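Local coordinates for protein aminoacyl-tRNA synthetase (Cryptosporidium parvum, PDB 5F9Z) that binds halofuginone together with an ATP analogue and, as a class II prolyl-tRNA synthetase, probably charges tRNA with proline, at residues A[331-336]-A[396-401]; A[375-380]-A[386-391]. All blocks are in the same frame, centred on the assembly; numbering follows the deposited sequence.

Both contacts fall in the anticodon-binding domain, whose core is a five-stranded mixed sheet. From the N terminus, helix 317-332 ends within residues 331-336, which lead into edge strand 337-339. The chain then runs through helix 347-356, strand 361-365 and helix 367-372 to the hairpin of strands 374-379 and 385-389, where contact 2 closes a short turn. Helix 393-417 follows directly, and its first turns return to 331-336, so contact 1 closes a longer loop with contact 2 wholly within it. The two centres lie about 12 Å apart, and the contacts meet where Leu400 CD1 packs on Met386 SD and Lys396 CG on Ile388 CD1.

Contact 1: residues A[331-336]-A[396-401]; sequences KKAGVR and KIPKLL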
ATOM      1  N   LYS A 331      12.062  -8.082 -24.204  1.00 30.24           N
ATOM      2  CA  LYS A 331      11.408  -9.271 -23.669  1.00 30.63           C
ATOM      3  C   LYS A 331      12.426 -10.253 -23.105  1.00 29.51           C
ATOM      4  O   LYS A 331      12.216 -10.832 -22.033  1.00 30.13           O
ATOM      5  CB  LYS A 331      10.560  -9.942 -24.751  1.00 35.22           C
ATOM      6  CG  LYS A 331       9.091  -9.557 -24.722  1.00 37.76           C
ATOM      7  CD  LYS A 331       8.315 -10.287 -25.808  1.00 41.58           C
ATOM      8  CE  LYS A 331       6.816 -10.201 -25.571  1.00 44.24           C
ATOM      9  NZ  LYS A 331       6.350  -8.793 -25.444  1.00 45.10           N
ATOM     10  N   LYS A 332      13.541 -10.451 -23.812  1.00 30.01           N
ATOM     11  CA  LYS A 332      14.585 -11.345 -23.326  1.00 30.41           C
ATOM     12  C   LYS A 332      15.261 -10.815 -22.071  1.00 31.18           C
ATOM     13  O   LYS A 332      15.810 -11.606 -21.296  1.00 34.11           O
ATOM     14  CB  LYS A 332      15.628 -11.579 -24.420  1.00 30.89           C
ATOM     15  N   ALA A 333      15.235  -9.502 -21.850  1.00 29.87           N
ATOM     16  CA  ALA A 333      15.833  -8.891 -20.672  1.00 28.07           C
ATOM     17  C   ALA A 333      14.864  -8.793 -19.500  1.00 28.54           C
ATOM     18  O   ALA A 333      15.191  -8.154 -18.494  1.00 29.26           O
ATOM     19  CB  ALA A 333      16.373  -7.501 -21.018  1.00 26.19           C
ATOM     20  N   GLY A 334      13.688  -9.406 -19.604  1.00 27.40           N
ATOM     21  CA  GLY A 334      12.712  -9.354 -18.536  1.00 27.30           C
ATOM     22  C   GLY A 334      11.936  -8.062 -18.437  1.00 28.78           C
ATOM     23  O   GLY A 334      11.266  -7.837 -17.422  1.00 31.32           O
ATOM     24  N   VAL A 335      12.000  -7.206 -19.450  1.00 28.15           N
ATOM     25  CA  VAL A 335      11.296  -5.930 -19.444  1.00 26.50           C
ATOM     26  C   VAL A 335       9.921  -6.124 -20.067  1.00 25.70           C
ATOM     27  O   VAL A 335       9.790  -6.759 -21.121  1.00 24.45           O
ATOM     28  CB  VAL A 335      12.099  -4.855 -20.197  1.00 25.04           C
ATOM     29  CG1 VAL A 335      11.323  -3.549 -20.258  1.00 24.40           C
ATOM     30  CG2 VAL A 335      13.454  -4.645 -19.534  1.00 24.73           C
ATOM     31  N   ARG A 336       8.893  -5.588 -19.413  1.00 26.30           N
ATOM     32  CA  ARG A 336       7.537  -5.622 -19.949  1.00 27.10           C
ATOM     33  C   ARG A 336       7.401  -4.508 -20.980  1.00 27.01           C
ATOM     34  O   ARG A 336       7.455  -3.322 -20.637  1.00 23.97           O
ATOM     35  CB  ARG A 336       6.511  -5.480 -18.829  1.00 26.84           C
ATOM     36  CG  ARG A 336       6.491  -6.659 -17.867  1.00 26.80           C
ATOM     37  CD  ARG A 336       5.440  -6.484 -16.784  1.00 26.24           C
ATOM     38  NE  ARG A 336       5.714  -5.327 -15.937  1.00 26.04           N
ATOM     39  CZ  ARG A 336       6.483  -5.358 -14.853  1.00 25.27           C
ATOM     40  NH1 ARG A 336       7.059  -6.493 -14.480  1.00 25.53           N
ATOM     41  NH2 ARG A 336       6.677  -4.257 -14.143  1.00 24.37           N
ATOM     42  N   LYS A 396      21.312  -1.158 -20.994  1.00 31.13           N
ATOM     43  CA  LYS A 396      20.960   0.174 -20.506  1.00 31.39           C
ATOM     44  C   LYS A 396      19.548   0.225 -19.932  1.00 29.19           C
ATOM     45  O   LYS A 396      19.313   0.898 -18.922  1.00 30.15           O
ATOM     46  CB  LYS A 396      21.105   1.199 -21.631  1.00 33.16           C
ATOM     47  CG  LYS A 396      21.032   2.645 -21.170  1.00 35.42           C
ATOM     48  CD  LYS A 396      22.406   3.165 -20.783  1.00 39.74           C
ATOM     49  CE  LYS A 396      22.314   4.503 -20.066  1.00 41.27           C
ATOM     50  NZ  LYS A 396      21.787   4.351 -18.680  1.00 41.52           N
ATOM     51  N   ILE A 397      18.598  -0.465 -20.558  1.00 26.14           N
ATOM     52  CA  ILE A 397      17.190  -0.359 -20.177  1.00 26.65           C
ATOM     53  C   ILE A 397      16.948  -0.951 -18.790  1.00 28.60           C
ATOM     54  O   ILE A 397      16.247  -0.321 -17.984  1.00 28.98           O
ATOM     55  CB  ILE A 397      16.278  -1.006 -21.233  1.00 26.15           C
ATOM     56  CG1 ILE A 397      16.440  -0.286 -22.572  1.00 25.28           C
ATOM     57  CG2 ILE A 397      14.824  -0.966 -20.783  1.00 18.57           C
ATOM     58  CD1 ILE A 397      16.320   1.219 -22.467  1.00 25.17           C
ATOM     59  N   PRO A 398      17.478  -2.135 -18.450  1.00 28.74           N
ATOM     60  CA  PRO A 398      17.362  -2.583 -17.052  1.00 28.41           C
ATOM     61  C   PRO A 398      17.991  -1.618 -16.062  1.00 29.15           C
ATOM     62  O   PRO A 398      17.496  -1.491 -14.935  1.00 26.34           O
ATOM     63  CB  PRO A 398      18.078  -3.940 -17.058  1.00 28.38           C
ATOM     64  CG  PRO A 398      17.930  -4.425 -18.447  1.00 28.23           C
ATOM     65  CD  PRO A 398      18.049  -3.197 -19.302  1.00 29.19           C
ATOM     66  N   LYS A 399      19.066  -0.926 -16.453  1.00 30.31           N
ATOM     67  CA  LYS A 399      19.664   0.068 -15.569  1.00 30.09           C
ATOM     68  C   LYS A 399      18.762   1.287 -15.414  1.00 28.71           C
ATOM     69  O   LYS A 399      18.635   1.834 -14.312  1.00 29.29           O
ATOM     70  CB  LYS A 399      21.038   0.487 -16.093  1.00 32.61           C
ATOM     71  CG  LYS A 399      22.112  -0.579 -15.962  1.00 34.61           C
ATOM     72  CD  LYS A 399      23.480  -0.036 -16.349  1.00 37.56           C
ATOM     73  CE  LYS A 399      23.502   0.440 -17.792  1.00 38.10           C
ATOM     74  NZ  LYS A 399      24.845   0.944 -18.191  1.00 39.97           N
ATOM     75  N   LEU A 400      18.128   1.726 -16.504  1.00 28.00           N
ATOM     76  CA  LEU A 400      17.254   2.893 -16.430  1.00 25.49           C
ATOM     77  C   LEU A 400      16.043   2.622 -15.546  1.00 24.97           C
ATOM     78  O   LEU A 400      15.659   3.470 -14.732  1.00 26.77           O
ATOM     79  CB  LEU A 400      16.811   3.315 -17.831  1.00 24.11           C
ATOM     80  CG  LEU A 400      17.848   4.065 -18.667  1.00 25.54           C
ATOM     81  CD1 LEU A 400      17.275   4.438 -20.025  1.00 24.81           C
ATOM     82  CD2 LEU A 400      18.334   5.302 -17.928  1.00 23.81           C
ATOM     83  N   LEU A 401      15.426   1.447 -15.693  1.00 23.73           N
ATOM     84  CA  LEU A 401      14.317   1.085 -14.815  1.00 22.23           C
ATOM     85  C   LEU A 401      14.787   0.945 -13.374  1.00 22.75           C
ATOM     86  O   LEU A 401      14.069   1.317 -12.438  1.00 22.32           O
ATOM     87  CB  LEU A 401      13.664  -0.208 -15.304  1.00 20.97           C
ATOM     88  CG  LEU A 401      13.059  -0.154 -16.710  1.00 21.58           C
ATOM     89  CD1 LEU A 401      12.465  -1.500 -17.095  1.00 21.57           C
ATOM     90  CD2 LEU A 401      12.011   0.945 -16.800  1.00 19.85           C
TER
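Ala333 and Val335 are the residues through which the turn after helix 317-332 touches helix 393-417, and the contact is purely apolar: no hydrogen bond crosses it, and the two segments bury 151 Å² between them. Ala333 is the first residue to leave helical backbone angles. Its methyl CB faces the other helix and comes to 4.3 Å from CG of Pro398, a loose touch on the proline ring. Gly334, with a positive phi of 77°, then turns the chain. It is the C' residue of a Schellman motif, in which Gly334 N bonds to Lys331 O and Val335 N to Leu330 O, and this reversal delivers Val335 to the interface. There both methyls of the valine are used. Val335 CG1, anti to the backbone N (chi1 177°), meets Leu401 CD1 at 3.9 Å. Val335 CG2, anti to the carbonyl carbon, is 4.1 Å from the same Leu401 CD1. It is also 4.1 Å from Ile397 CG2, measured from Val335 CG2. The fork thus straddles one leucine methyl while one of its prongs also reaches the isoleucine, whose side chain crosses that of Val335 at about a right angle. Ile397 and Leu401 are four residues apart and so on the same face of the helix, as the Leu401 N to Ile397 O bond confirms. Between them Pro398 has no N-H to give to the preceding turn, and helix 393-417 is kinked there. Arg336 next binds Gln303 and Val304 through its backbone, where edge strand 337-339 begins beside strand 304-308. Beneath the helix, Ile397 rests on Phe363 and Leu401 on Leu361, both of strand 361-365, placing this junction over the central part of the domain's sheet.

Contact 2: residues A[375-380]-A[386-391]; sequences VRVVVR and MDIPIS
Arg376 and Asp387 face each other across an antiparallel beta hairpin, strands 374-379 and 385-389, that forms one margin of the anticodon-binding domain's sheet, with 385-389 outermost within the chain. They are a non-hydrogen-bonded pair, their CA atoms 4.7 Å apart, and their side chains join in a side-on salt bridge. The arginine's CG is anti to its backbone N (chi1 169°), and bends at chi2 and chi3 fold the chain back so that an edge of the guanidinium is presented to the carboxylate. Arg376 NE reaches Asp387 OD1 at 3.0 Å, nearly straight and close to the guanidinium plane. Arg376 NH2 reaches Asp387 OD2 at 3.1 Å, more bent and tilted out of that plane. The two bonds restrict rotation of both groups. The planes are nevertheless 64° apart: OD1 is approached from above the carboxylate plane, whereas OD2 offers its syn lone pair.

The opposite face is apolar and turns towards helices 393-417 and 317-332. Val377 touches Met386, directly across, and Ile388 on a diagonal: Val377 CB lies 3.9 Å from Met386 CG. Val377 CG2 meets Ile388 CG1 at 4.0 Å. A bend at chi3 carries Met386 CE to 4.2 Å from Val379 CG2. Val379 packs on Phe404 and Val375 on Leu393, both of helix 393-417; Val375 also meets Val326 of helix 317-332. Four backbone bonds hold the register, two for Val375 with Ile388 and two for Val377 with Met386. The Val377 N to Met386 O bond measures 2.8 Å, with 170° at the hydrogen, and Met386 O also lies 3.6 Å from Arg376 CD.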
ATOM      1  N   VAL A 375      17.348   4.237 -30.572  1.00 33.37           N
ATOM      2  CA  VAL A 375      15.986   4.571 -30.177  1.00 33.58           C
ATOM      3  C   VAL A 375      16.012   5.810 -29.293  1.00 33.66           C
ATOM      4  O   VAL A 375      16.943   6.002 -28.502  1.00 32.02           O
ATOM      5  CB  VAL A 375      15.287   3.401 -29.451  1.00 32.92           C
ATOM      6  CG1 VAL A 375      15.029   2.249 -30.413  1.00 33.82           C
ATOM      7  CG2 VAL A 375      16.115   2.939 -28.267  1.00 33.84           C
ATOM      8  N   ARG A 376      14.992   6.651 -29.439  1.00 33.01           N
ATOM      9  CA  ARG A 376      14.821   7.830 -28.600  1.00 33.14           C
ATOM     10  C   ARG A 376      14.029   7.441 -27.356  1.00 30.83           C
ATOM     11  O   ARG A 376      12.864   7.040 -27.456  1.00 29.67           O
ATOM     12  CB  ARG A 376      14.111   8.943 -29.369  1.00 35.57           C
ATOM     13  CG  ARG A 376      13.657  10.110 -28.505  1.00 36.63           C
ATOM     14  CD  ARG A 376      14.822  10.745 -27.761  1.00 36.96           C
ATOM     15  NE  ARG A 376      15.851  11.242 -28.669  1.00 38.87           N
ATOM     16  CZ  ARG A 376      15.855  12.460 -29.200  1.00 40.26           C
ATOM     17  NH1 ARG A 376      14.880  13.312 -28.916  1.00 40.63           N
ATOM     18  NH2 ARG A 376      16.834  12.825 -30.016  1.00 41.06           N
ATOM     19  N   VAL A 377      14.659   7.560 -26.193  1.00 31.76           N
ATOM     20  CA  VAL A 377      14.046   7.195 -24.922  1.00 30.31           C
ATOM     21  C   VAL A 377      13.636   8.466 -24.194  1.00 30.33           C
ATOM     22  O   VAL A 377      14.439   9.399 -24.057  1.00 31.55           O
ATOM     23  CB  VAL A 377      15.007   6.358 -24.061  1.00 28.64           C
ATOM     24  CG1 VAL A 377      14.318   5.904 -22.783  1.00 27.54           C
ATOM     25  CG2 VAL A 377      15.529   5.167 -24.852  1.00 27.64           C
ATOM     26  N   VAL A 378      12.390   8.507 -23.731  1.00 28.50           N
ATOM     27  CA  VAL A 378      11.880   9.601 -22.914  1.00 26.55           C
ATOM     28  C   VAL A 378      11.425   9.009 -21.587  1.00 26.28           C
ATOM     29  O   VAL A 378      10.593   8.094 -21.564  1.00 27.27           O
ATOM     30  CB  VAL A 378      10.730  10.350 -23.605  1.00 26.72           C
ATOM     31  CG1 VAL A 378      10.279  11.529 -22.753  1.00 27.19           C
ATOM     32  CG2 VAL A 378      11.152  10.817 -24.989  1.00 23.24           C
ATOM     33  N   VAL A 379      11.972   9.524 -20.493  1.00 26.44           N
ATOM     34  CA  VAL A 379      11.665   9.030 -19.156  1.00 24.78           C
ATOM     35  C   VAL A 379      10.409   9.724 -18.647  1.00 25.29           C
ATOM     36  O   VAL A 379      10.233  10.935 -18.824  1.00 27.40           O
ATOM     37  CB  VAL A 379      12.859   9.249 -18.207  1.00 24.07           C
ATOM     38  CG1 VAL A 379      12.609   8.576 -16.870  1.00 21.81           C
ATOM     39  CG2 VAL A 379      14.137   8.721 -18.841  1.00 23.38           C
ATOM     40  N   ARG A 380       9.532   8.949 -18.002  1.00 23.41           N
ATOM     41  CA  ARG A 380       8.199   9.440 -17.667  1.00 23.64           C
ATOM     42  C   ARG A 380       8.241  10.523 -16.592  1.00 25.71           C
ATOM     43  O   ARG A 380       7.612  11.577 -16.738  1.00 25.54           O
ATOM     44  CB  ARG A 380       7.318   8.273 -17.218  1.00 21.87           C
ATOM     45  CG  ARG A 380       6.024   8.678 -16.531  1.00 22.65           C
ATOM     46  CD  ARG A 380       5.100   9.450 -17.462  1.00 26.64           C
ATOM     47  NE  ARG A 380       3.854   9.815 -16.793  1.00 28.32           N
ATOM     48  CZ  ARG A 380       3.704  10.893 -16.033  1.00 29.08           C
ATOM     49  NH1 ARG A 380       4.723  11.722 -15.842  1.00 28.89           N
ATOM     50  NH2 ARG A 380       2.534  11.143 -15.460  1.00 29.57           N
ATOM     51  N   MET A 386      17.251  10.720 -24.125  1.00 37.69           N
ATOM     52  CA  MET A 386      18.534  10.146 -24.506  1.00 40.06           C
ATOM     53  C   MET A 386      18.330   9.252 -25.719  1.00 39.88           C
ATOM     54  O   MET A 386      17.219   8.797 -25.999  1.00 40.13           O
ATOM     55  CB  MET A 386      19.155   9.354 -23.352  1.00 41.61           C
ATOM     56  CG  MET A 386      18.368   8.113 -22.967  1.00 42.53           C
ATOM     57  SD  MET A 386      18.775   7.510 -21.318  1.00 45.60           S
ATOM     58  CE  MET A 386      18.113   8.831 -20.306  1.00 45.96           C
ATOM     59  N   ASP A 387      19.423   9.010 -26.437  1.00 39.94           N
ATOM     60  CA  ASP A 387      19.441   8.091 -27.567  1.00 39.07           C
ATOM     61  C   ASP A 387      20.330   6.908 -27.214  1.00 38.02           C
ATOM     62  O   ASP A 387      21.521   7.084 -26.932  1.00 40.75           O
ATOM     63  CB  ASP A 387      19.938   8.783 -28.836  1.00 41.19           C
ATOM     64  CG  ASP A 387      18.972   9.835 -29.342  1.00 41.51           C
ATOM     65  OD1 ASP A 387      17.923   9.458 -29.906  1.00 40.72           O
ATOM     66  OD2 ASP A 387      19.265  11.040 -29.187  1.00 42.23           O
ATOM     67  N   ILE A 388      19.755   5.715 -27.224  1.00 35.05           N
ATOM     68  CA  ILE A 388      20.455   4.484 -26.866  1.00 33.02           C
ATOM     69  C   ILE A 388      20.584   3.630 -28.119  1.00 31.15           C
ATOM     70  O   ILE A 388      19.571   3.356 -28.773  1.00 28.88           O
ATOM     71  CB  ILE A 388      19.721   3.708 -25.758  1.00 31.13           C
ATOM     72  CG1 ILE A 388      19.458   4.611 -24.551  1.00 32.89           C
ATOM     73  CG2 ILE A 388      20.524   2.485 -25.345  1.00 30.59           C
ATOM     74  CD1 ILE A 388      20.717   5.144 -23.903  1.00 36.77           C
ATOM     75  N   PRO A 389      21.789   3.205 -28.497  1.00 30.94           N
ATOM     76  CA  PRO A 389      21.915   2.249 -29.599  1.00 30.30           C
ATOM     77  C   PRO A 389      21.199   0.948 -29.270  1.00 31.62           C
ATOM     78  O   PRO A 389      21.090   0.550 -28.107  1.00 32.72           O
ATOM     79  CB  PRO A 389      23.429   2.042 -29.721  1.00 31.09           C
ATOM     80  CG  PRO A 389      24.029   3.270 -29.115  1.00 32.69           C
ATOM     81  CD  PRO A 389      23.099   3.663 -28.004  1.00 32.04           C
ATOM     82  N   ILE A 390      20.699   0.288 -30.319  1.00 32.11           N
ATOM     83  CA  ILE A 390      19.956  -0.956 -30.135  1.00 30.84           C
ATOM     84  C   ILE A 390      20.823  -2.002 -29.443  1.00 32.16           C
ATOM     85  O   ILE A 390      20.340  -2.780 -28.611  1.00 30.61           O
ATOM     86  CB  ILE A 390      19.423  -1.460 -31.491  1.00 30.68           C
ATOM     87  CG1 ILE A 390      18.369  -0.493 -32.036  1.00 30.45           C
ATOM     88  CG2 ILE A 390      18.841  -2.858 -31.363  1.00 29.60           C
ATOM     89  CD1 ILE A 390      17.833  -0.876 -33.397  1.00 30.33           C
ATOM     90  N   SER A 391      22.122  -2.017 -29.753  1.00 34.13           N
ATOM     91  CA  SER A 391      23.028  -2.975 -29.132  1.00 35.09           C
ATOM     92  C   SER A 391      23.245  -2.703 -27.648  1.00 34.12           C
ATOM     93  O   SER A 391      23.746  -3.582 -26.938  1.00 35.06           O
ATOM     94  CB  SER A 391      24.373  -2.973 -29.861  1.00 37.15           C
ATOM     95  OG  SER A 391      24.969  -1.688 -29.825  1.00 38.86           O
TER